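Local coordinates for vacuolar-sorting protein BRO1 (Saccharomyces cerevisiae, PDB 1ZB1) that helps sort cargo into multivesicular bodies for delivery to the vacuole, recruiting the deubiquitinase DOA4 to endosomes, here represented by its Bro1 domain, at residues T49-H54 with A361-S366; E241-T246 with K294-E299. All coordinates share one frame; numbering follows the deposited sequence.

Interaction 1: residues T49-H54 with A361-S366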
loop_
_atom_site.group_PDB
_atom_site.type_symbol
_atom_site.label_atom_id
_atom_site.label_comp_id
_atom_site.label_asym_id
_atom_site.label_seq_id
_atom_site.Cartn_x
_atom_site.Cartn_y
_atom_site.Cartn_z
ATOM N N THR A 49 19.894 -27.416 -1.008
ATOM C CA THR A 49 19.763 -26.882 0.347
ATOM C C THR A 49 20.724 -25.725 0.597
ATOM O O THR A 49 20.408 -24.801 1.347
ATOM C CB THR A 49 19.987 -27.976 1.406
ATOM O OG1 THR A 49 19.128 -29.091 1.122
ATOM C CG2 THR A 49 19.663 -27.441 2.809
ATOM N N SER A 50 21.894 -25.769 -0.037
ATOM C CA SER A 50 22.873 -24.699 0.107
ATOM C C SER A 50 22.351 -23.443 -0.604
ATOM O O SER A 50 22.473 -22.324 -0.095
ATOM C CB SER A 50 24.215 -25.125 -0.499
ATOM O OG SER A 50 25.172 -24.085 -0.395
ATOM N N GLU A 51 21.759 -23.632 -1.779
ATOM C CA GLU A 51 21.214 -22.517 -2.549
ATOM C C GLU A 51 20.011 -21.893 -1.835
ATOM O O GLU A 51 19.843 -20.673 -1.832
ATOM C CB GLU A 51 20.826 -22.990 -3.955
ATOM C CG GLU A 51 21.979 -22.899 -4.963
ATOM C CD GLU A 51 21.818 -23.826 -6.156
ATOM O OE1 GLU A 51 20.676 -24.013 -6.629
ATOM O OE2 GLU A 51 22.842 -24.361 -6.633
ATOM N N LEU A 52 19.185 -22.739 -1.228
ATOM C CA LEU A 52 18.014 -22.282 -0.489
ATOM C C LEU A 52 18.431 -21.436 0.710
ATOM O O LEU A 52 17.846 -20.390 0.968
ATOM C CB LEU A 52 17.200 -23.474 0.011
ATOM C CG LEU A 52 16.134 -23.158 1.073
ATOM C CD1 LEU A 52 14.956 -22.406 0.429
ATOM C CD2 LEU A 52 15.648 -24.456 1.702
ATOM N N ASP A 53 19.429 -21.906 1.458
ATOM C CA ASP A 53 19.902 -21.175 2.630
ATOM C C ASP A 53 20.387 -19.791 2.197
ATOM O O ASP A 53 20.174 -18.791 2.889
ATOM C CB ASP A 53 21.044 -21.940 3.305
ATOM C CG ASP A 53 21.452 -21.330 4.632
ATOM O OD1 ASP A 53 20.627 -21.347 5.573
ATOM O OD2 ASP A 53 22.593 -20.833 4.736
ATOM N N HIS A 54 21.039 -19.744 1.044
ATOM C CA HIS A 54 21.552 -18.486 0.509
ATOM C C HIS A 54 20.397 -17.576 0.056
ATOM O O HIS A 54 20.414 -16.364 0.282
ATOM C CB HIS A 54 22.473 -18.771 -0.679
ATOM C CG HIS A 54 23.377 -17.630 -1.027
ATOM N ND1 HIS A 54 23.852 -17.419 -2.303
ATOM C CD2 HIS A 54 23.911 -16.651 -0.258
ATOM C CE1 HIS A 54 24.640 -16.357 -2.306
ATOM N NE2 HIS A 54 24.691 -15.872 -1.079
ATOM N N ALA A 361 9.543 -24.967 -8.368
ATOM C CA ALA A 361 9.087 -26.343 -8.205
ATOM C C ALA A 361 10.085 -27.328 -8.813
ATOM O O ALA A 361 10.316 -28.409 -8.269
ATOM C CB ALA A 361 7.723 -26.524 -8.856
ATOM N N ASN A 362 10.675 -26.956 -9.943
ATOM C CA ASN A 362 11.633 -27.831 -10.604
ATOM C C ASN A 362 12.952 -27.922 -9.855
ATOM O O ASN A 362 13.498 -29.009 -9.667
ATOM C CB ASN A 362 11.894 -27.356 -12.037
ATOM C CG ASN A 362 10.669 -27.476 -12.919
ATOM O OD1 ASN A 362 9.948 -28.478 -12.868
ATOM N ND2 ASN A 362 10.431 -26.464 -13.744
ATOM N N LYS A 363 13.456 -26.772 -9.423
ATOM C CA LYS A 363 14.718 -26.711 -8.706
ATOM C C LYS A 363 14.715 -27.466 -7.376
ATOM O O LYS A 363 15.698 -28.118 -7.026
ATOM C CB LYS A 363 15.096 -25.244 -8.470
ATOM C CG LYS A 363 16.420 -25.034 -7.768
ATOM C CD LYS A 363 16.789 -23.555 -7.727
ATOM C CE LYS A 363 18.094 -23.342 -6.971
ATOM N NZ LYS A 363 18.613 -21.940 -7.040
ATOM N N TYR A 364 13.608 -27.402 -6.644
ATOM C CA TYR A 364 13.547 -28.047 -5.334
ATOM C C TYR A 364 12.797 -29.369 -5.193
ATOM O O TYR A 364 12.591 -29.849 -4.079
ATOM C CB TYR A 364 13.009 -27.041 -4.311
ATOM C CG TYR A 364 13.915 -25.850 -4.155
ATOM C CD1 TYR A 364 13.639 -24.640 -4.793
ATOM C CD2 TYR A 364 15.090 -25.951 -3.418
ATOM C CE1 TYR A 364 14.520 -23.563 -4.700
ATOM C CE2 TYR A 364 15.973 -24.886 -3.321
ATOM C CZ TYR A 364 15.687 -23.699 -3.961
ATOM O OH TYR A 364 16.576 -22.654 -3.856
ATOM N N ASP A 365 12.414 -29.976 -6.311
ATOM C CA ASP A 365 11.685 -31.239 -6.265
ATOM C C ASP A 365 12.388 -32.346 -5.458
ATOM O O ASP A 365 11.749 -33.044 -4.672
ATOM C CB ASP A 365 11.401 -31.725 -7.690
ATOM C CG ASP A 365 10.495 -32.936 -7.718
ATOM O OD1 ASP A 365 11.012 -34.070 -7.784
ATOM O OD2 ASP A 365 9.265 -32.750 -7.652
ATOM N N SER A 366 13.694 -32.506 -5.650
ATOM C CA SER A 366 14.446 -33.530 -4.922
ATOM C C SER A 366 14.474 -33.238 -3.423
ATOM O O SER A 366 14.372 -34.148 -2.596
ATOM C CB SER A 366 15.881 -33.620 -5.456
ATOM O OG SER A 366 15.900 -33.973 -6.833
#
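With chi1 at -63°, Tyr364 sets its ring anti to its own carbonyl carbon and sends it across to Leu52 of helix 46-58. The two meet at the ring's far end: CE2 of Tyr364 lies 3.8 Å from CB of Leu52, and OH of Tyr364 reaches 3.7 Å from CA of Leu52. The axes of the two short segments approach to 10.8 Å, a gap that a large side chain such as tyrosine can fill. Lys363, with CG anti to the backbone N (chi1 -178°) and its chain extended throughout, reaches over in the same direction as far as Glu51, its CG lying 3.9 Å above the plane of the Tyr364 ring. Its ammonium pairs with Glu51 in a salt bridge, NZ to OE1 at 3.0 Å, though the position of OE1 is doubtful in the model. The firmer partner of Glu51 is Lys47, one turn earlier on its own helix, which takes the other carboxylate oxygen. The charged pair borders the more deeply buried Tyr364 and Leu52. Both of these also meet Phe78 of helix 65-86, whose ring is edge-to-face with that of Tyr364. Running at 124° to each other, the two segments show the helix-on-helix packing of a largely helical Bro1 domain, apolar and aromatic groups inside with a salt bridge at the margin.

Interaction 2: residues E241-T246 with K294-E299; sequences EPKWKT and KTWLVE
Lys243 crosses the indole of Trp296 at about a right angle, laying its aliphatic chain over one face of the ring while Thr246 comes to the ring's edge. CG of the lysine lies 3.4 Å from CZ2 of Trp296, already against the benzene half, and the bend at chi3 (54°) turns CE in over the middle of the six-membered ring. There CE sits 3.3 Å from the centroid of that ring and only 11° off its normal, a close CH-pi contact. The ammonium follows at 4.1 Å from the same centroid, farther off the normal at 29°, and adds a cation-pi interaction. Lysine serves well here because its methylenes can lie against an aromatic surface while the charge remains near the electron-rich face. On the opposite face of the indole lies the methyl CG2 of Thr295, toward the rim.

Thr246 approaches in the plane of the indole, on the pyrrole side, its OG1 lying 3.4 Å from CD1. A water in the same plane accepts the indole N-H, 2.9 Å from NE1, and is also hydrogen-bonded to the threonine OG1 at 3.1 Å. The polar edge of a tryptophan at the surface is thus satisfied through solvent, and the threonine hydroxyl forms the other end of the bridge.

Lys243 and Thr246 lie at the N-terminal end of helix 242-269, whereas Trp296 belongs to the loop between helices 275-290 and 303-322. Trp296 also touches Thr247, and the next residue, Leu297, is buried against Thr247 and Cys250 of helix 242-269 and Phe303 of helix 303-322, so the loop is laid along the beginning of the long helix.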
loop_
_atom_site.group_PDB
_atom_site.type_symbol
_atom_site.label_atom_id
_atom_site.label_comp_id
_atom_site.label_asym_id
_atom_site.label_seq_id
_atom_site.Cartn_x
_atom_site.Cartn_y
_atom_site.Cartn_z
ATOM N N GLU A 241 3.051 5.072 11.851
ATOM C CA GLU A 241 3.754 6.279 12.265
ATOM C C GLU A 241 2.728 7.312 12.702
ATOM O O GLU A 241 1.721 7.528 12.020
ATOM C CB GLU A 241 4.573 6.842 11.099
ATOM C CG GLU A 241 5.655 5.910 10.600
ATOM C CD GLU A 241 6.829 5.816 11.557
ATOM O OE1 GLU A 241 6.625 6.011 12.772
ATOM O OE2 GLU A 241 7.954 5.533 11.095
ATOM N N PRO A 242 2.961 7.961 13.851
ATOM C CA PRO A 242 2.035 8.977 14.356
ATOM C C PRO A 242 1.770 10.078 13.324
ATOM O O PRO A 242 0.649 10.574 13.204
ATOM C CB PRO A 242 2.756 9.505 15.593
ATOM C CG PRO A 242 3.477 8.299 16.082
ATOM C CD PRO A 242 4.054 7.728 14.809
ATOM N N LYS A 243 2.807 10.440 12.575
ATOM C CA LYS A 243 2.710 11.485 11.555
ATOM C C LYS A 243 1.667 11.230 10.464
ATOM O O LYS A 243 1.146 12.175 9.871
ATOM C CB LYS A 243 4.069 11.685 10.882
ATOM C CG LYS A 243 5.128 12.314 11.763
ATOM C CD LYS A 243 6.492 12.274 11.084
ATOM C CE LYS A 243 6.450 12.901 9.699
ATOM N NZ LYS A 243 7.769 12.827 9.011
ATOM N N TRP A 244 1.366 9.961 10.196
ATOM C CA TRP A 244 0.407 9.612 9.148
ATOM C C TRP A 244 -1.016 10.107 9.375
ATOM O O TRP A 244 -1.715 10.470 8.424
ATOM C CB TRP A 244 0.357 8.092 8.944
ATOM C CG TRP A 244 1.644 7.477 8.491
ATOM C CD1 TRP A 244 2.746 8.128 8.009
ATOM C CD2 TRP A 244 1.946 6.080 8.435
ATOM N NE1 TRP A 244 3.715 7.219 7.655
ATOM C CE2 TRP A 244 3.250 5.953 7.906
ATOM C CE3 TRP A 244 1.242 4.919 8.781
ATOM C CZ2 TRP A 244 3.866 4.713 7.712
ATOM C CZ3 TRP A 244 1.852 3.683 8.590
ATOM C CH2 TRP A 244 3.154 3.591 8.059
ATOM N N LYS A 245 -1.455 10.116 10.627
ATOM C CA LYS A 245 -2.816 10.533 10.930
ATOM C C LYS A 245 -3.177 11.925 10.402
ATOM O O LYS A 245 -4.211 12.101 9.757
ATOM C CB LYS A 245 -3.051 10.475 12.441
ATOM C CG LYS A 245 -4.515 10.523 12.843
ATOM C CD LYS A 245 -4.678 10.369 14.346
ATOM C CE LYS A 245 -6.139 10.243 14.729
ATOM N NZ LYS A 245 -6.917 11.418 14.252
ATOM N N THR A 246 -2.325 12.910 10.664
ATOM C CA THR A 246 -2.611 14.270 10.224
ATOM C C THR A 246 -2.581 14.430 8.707
ATOM O O THR A 246 -3.374 15.180 8.143
ATOM C CB THR A 246 -1.635 15.283 10.864
ATOM O OG1 THR A 246 -0.295 15.002 10.443
ATOM C CG2 THR A 246 -1.703 15.187 12.381
ATOM N N LYS A 294 -2.190 20.432 7.461
ATOM C CA LYS A 294 -1.195 20.537 6.390
ATOM C C LYS A 294 0.263 20.415 6.810
ATOM O O LYS A 294 1.154 20.348 5.964
ATOM C CB LYS A 294 -1.361 21.876 5.665
ATOM C CG LYS A 294 -0.925 23.089 6.498
ATOM C CD LYS A 294 -0.877 24.356 5.648
ATOM C CE LYS A 294 -0.310 25.542 6.418
ATOM N NZ LYS A 294 -1.245 26.032 7.470
ATOM N N THR A 295 0.500 20.389 8.114
ATOM C CA THR A 295 1.850 20.330 8.675
ATOM C C THR A 295 2.991 19.705 7.853
ATOM O O THR A 295 3.995 20.369 7.592
ATOM C CB THR A 295 1.817 19.657 10.063
ATOM O OG1 THR A 295 0.725 20.194 10.826
ATOM C CG2 THR A 295 3.121 19.927 10.806
ATOM N N TRP A 296 2.853 18.450 7.434
ATOM C CA TRP A 296 3.932 17.793 6.685
ATOM C C TRP A 296 3.912 17.953 5.166
ATOM O O TRP A 296 4.848 17.528 4.488
ATOM C CB TRP A 296 3.963 16.292 7.016
ATOM C CG TRP A 296 3.871 16.014 8.484
ATOM C CD1 TRP A 296 2.734 15.780 9.204
ATOM C CD2 TRP A 296 4.948 16.030 9.429
ATOM N NE1 TRP A 296 3.036 15.655 10.539
ATOM C CE2 TRP A 296 4.387 15.804 10.705
ATOM C CE3 TRP A 296 6.333 16.215 9.320
ATOM C CZ2 TRP A 296 5.163 15.761 11.869
ATOM C CZ3 TRP A 296 7.108 16.170 10.481
ATOM C CH2 TRP A 296 6.517 15.945 11.738
ATOM N N LEU A 297 2.866 18.577 4.635
ATOM C CA LEU A 297 2.731 18.742 3.190
ATOM C C LEU A 297 3.009 20.139 2.644
ATOM O O LEU A 297 2.980 20.340 1.429
ATOM C CB LEU A 297 1.325 18.336 2.767
ATOM C CG LEU A 297 0.916 16.885 3.003
ATOM C CD1 LEU A 297 -0.594 16.780 2.938
ATOM C CD2 LEU A 297 1.568 15.995 1.976
ATOM N N VAL A 298 3.271 21.101 3.526
ATOM C CA VAL A 298 3.519 22.474 3.088
ATOM C C VAL A 298 4.531 22.588 1.953
ATOM O O VAL A 298 4.445 23.500 1.133
ATOM C CB VAL A 298 3.974 23.378 4.265
ATOM C CG1 VAL A 298 2.871 23.459 5.308
ATOM C CG2 VAL A 298 5.258 22.844 4.880
ATOM N N GLU A 299 5.482 21.666 1.890
ATOM C CA GLU A 299 6.486 21.707 0.830
ATOM C C GLU A 299 6.112 20.866 -0.387
ATOM O O GLU A 299 6.848 20.832 -1.373
ATOM C CB GLU A 299 7.841 21.245 1.364
ATOM C CG GLU A 299 8.471 22.207 2.359
ATOM C CD GLU A 299 9.850 21.761 2.792
ATOM O OE1 GLU A 299 10.711 21.553 1.910
ATOM O OE2 GLU A 299 10.075 21.620 4.014
HETATM O O HOH W 1 1.609 14.956 12.929
#

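The two contacts lie on opposite sides of the chain's centre, their own centres 45 Å apart, and they share no helix. Interaction 1 is partly buried and joins two helices far apart in sequence, 46-58 and 349-371, bringing early and late parts of the domain together; the whole of interaction 2 falls within the intervening chain. Interaction 2 is a surface contact, a loop resting on the start of helix 242-269. Both use a lysine and an aromatic residue, but differently: in 1 the lysine pairs with a carboxylate beside a buried tyrosine, whereas in 2 it lies on an exposed tryptophan, with water serving the indole N-H.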